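PDB 2ERW: serine protease inhibitor infestin from Triatoma infestans, which probably inhibits serine proteases, this chain being the Kazal-type domain infestin 4, an inhibitor of the blood-clotting protease factor XIIa. Local coordinates for residues P14-D19 / L42-R47. Numbering follows the deposited sequence. Where two conformers were deposited one is given.
Sequences PVCGSD and LVHEGR
The imidazole of His44 lies over the side chain of Cys16, whose CB sits beneath one ring face, 3.5 Å from the ring centroid and displaced toward the CE1–NE2 rim. With SG anti to the backbone N (chi1 179°), the sulfur leaves this face obliquely, 3.5 Å from His44 NE2, to join Cys48 in a disulfide. The ring's rotation is fixed by ND1, which donates to Glu45 O at 2.7 Å in a nearly straight bond; Arg47 O lies at the ring edge. An alanine in place of His44 would probably leave Cys16 CB and SG without their aromatic cover and Glu45 O without this donor. Strand 15-17 of the Kazal domain pairs antiparallel with 42-45 through a classic beta bulge: Val43 and His44 both face Cys16, whose O accepts Val43 N at 2.8 Å and, weakly, His44 N, while Cys16 N donates to His44 O. On the sheet face opposite Cys16 and His44, Val15 and Leu42 cross at about a right angle, Val15 CB 3.7 Å from Leu42 CG, and both side chains rest on Leu29 of helix 26-35. Glu45, bent at chi2 (70°), folds its CD back toward Val15, crossing it obliquely, with OE1 close to Val15 CG1, and a water donates to both Glu45 OE2 and Pro14 O. That carbonyl also accepts Gly46 N at 2.7 Å, well off straight (131°).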
loop_
_atom_site.group_PDB
_atom_site.type_symbol
_atom_site.label_atom_id
_atom_site.label_comp_id
_atom_site.label_asym_id
_atom_site.label_seq_id
_atom_site.Cartn_x
_atom_site.Cartn_y
_atom_site.Cartn_z
ATOM N N PRO A 14 5.530 -1.637 -4.943
ATOM C CA PRO A 14 5.245 -1.316 -3.559
ATOM C C PRO A 14 5.130 0.165 -3.285
ATOM O O PRO A 14 5.840 0.974 -3.842
ATOM C CB PRO A 14 6.438 -1.857 -2.789
ATOM C CG PRO A 14 7.556 -1.856 -3.820
ATOM C CD PRO A 14 6.864 -2.249 -5.113
ATOM N N VAL A 15 4.081 0.486 -2.551
ATOM C CA VAL A 15 3.854 1.868 -2.166
ATOM C C VAL A 15 3.507 1.895 -0.707
ATOM O O VAL A 15 3.031 0.913 -0.154
ATOM C CB VAL A 15 2.747 2.532 -3.014
ATOM C CG1 VAL A 15 3.194 2.633 -4.442
ATOM C CG2 VAL A 15 1.435 1.748 -2.954
ATOM N N CYS A 16 3.747 3.034 -0.096
ATOM C CA CYS A 16 3.589 3.150 1.321
ATOM C C CYS A 16 2.369 3.962 1.604
ATOM O O CYS A 16 2.244 5.083 1.126
ATOM C CB CYS A 16 4.820 3.815 1.890
ATOM S SG CYS A 16 4.710 4.042 3.658
ATOM N N GLY A 17 1.470 3.395 2.392
ATOM C CA GLY A 17 0.249 4.071 2.754
ATOM C C GLY A 17 0.416 4.979 3.953
ATOM O O GLY A 17 1.338 4.841 4.760
ATOM N N SER A 18 -0.535 5.886 4.084
ATOM C CA SER A 18 -0.541 6.804 5.188
ATOM C C SER A 18 -0.795 6.090 6.508
ATOM O O SER A 18 -0.624 6.679 7.571
ATOM C CB SER A 18 -1.620 7.846 4.949
ATOM O OG SER A 18 -2.865 7.227 4.706
ATOM N N ASP A 19 -1.206 4.831 6.438
ATOM C CA ASP A 19 -1.343 4.006 7.622
ATOM C C ASP A 19 -0.033 3.363 8.043
ATOM O O ASP A 19 0.011 2.602 9.020
ATOM C CB ASP A 19 -2.407 2.928 7.398
ATOM C CG ASP A 19 -2.116 2.046 6.205
ATOM O OD1 ASP A 19 -1.139 2.284 5.475
ATOM O OD2 ASP A 19 -2.880 1.088 6.025
ATOM N N LEU A 42 -1.704 7.225 -0.552
ATOM C CA LEU A 42 -0.406 6.767 -0.976
ATOM C C LEU A 42 0.561 7.875 -0.638
ATOM O O LEU A 42 0.485 8.972 -1.206
ATOM C CB LEU A 42 -0.452 6.491 -2.470
ATOM C CG LEU A 42 0.664 5.647 -3.044
ATOM C CD1 LEU A 42 0.275 5.336 -4.457
ATOM C CD2 LEU A 42 2.006 6.359 -3.008
ATOM N N VAL A 43 1.450 7.615 0.307
ATOM C CA VAL A 43 2.339 8.673 0.761
ATOM C C VAL A 43 3.686 8.704 0.082
ATOM O O VAL A 43 4.257 9.775 -0.110
ATOM C CB VAL A 43 2.456 8.707 2.302
ATOM C CG1 VAL A 43 1.091 8.877 2.924
ATOM C CG2 VAL A 43 3.127 7.512 2.825
ATOM N N HIS A 44 4.201 7.545 -0.296
ATOM C CA HIS A 44 5.394 7.553 -1.105
ATOM C C HIS A 44 5.546 6.259 -1.828
ATOM O O HIS A 44 4.974 5.252 -1.444
ATOM C CB HIS A 44 6.652 7.899 -0.292
ATOM C CG HIS A 44 7.031 6.892 0.750
ATOM N ND1 HIS A 44 7.619 5.683 0.442
ATOM C CD2 HIS A 44 6.957 6.945 2.101
ATOM C CE1 HIS A 44 7.897 5.035 1.564
ATOM N NE2 HIS A 44 7.501 5.778 2.582
ATOM N N GLU A 45 6.324 6.303 -2.887
ATOM C CA GLU A 45 6.651 5.145 -3.627
ATOM C C GLU A 45 7.540 4.252 -2.795
ATOM O O GLU A 45 8.324 4.732 -1.981
ATOM C CB GLU A 45 7.386 5.584 -4.885
ATOM C CG GLU A 45 7.439 4.521 -5.937
ATOM C CD GLU A 45 6.084 4.301 -6.529
ATOM O OE1 GLU A 45 5.274 5.221 -6.301
ATOM O OE2 GLU A 45 5.872 3.232 -7.160
ATOM N N GLY A 46 7.447 2.965 -3.043
ATOM C CA GLY A 46 8.314 2.016 -2.368
ATOM C C GLY A 46 7.693 1.548 -1.086
ATOM O O GLY A 46 6.666 2.046 -0.647
ATOM N N ARG A 47 8.339 0.579 -0.463
ATOM C CA ARG A 47 7.821 0.105 0.799
ATOM C C ARG A 47 7.908 1.165 1.867
ATOM O O ARG A 47 8.794 2.017 1.842
ATOM C CB ARG A 47 8.623 -1.096 1.288
ATOM C CG ARG A 47 8.708 -2.217 0.285
ATOM C CD ARG A 47 9.102 -3.516 0.989
ATOM N NE ARG A 47 8.052 -3.915 1.922
ATOM C CZ ARG A 47 7.026 -4.695 1.595
ATOM N NH1 ARG A 47 6.917 -5.199 0.375
ATOM N NH2 ARG A 47 6.106 -4.962 2.500
HETATM O O HOH W 1 7.075 1.027 -6.238
#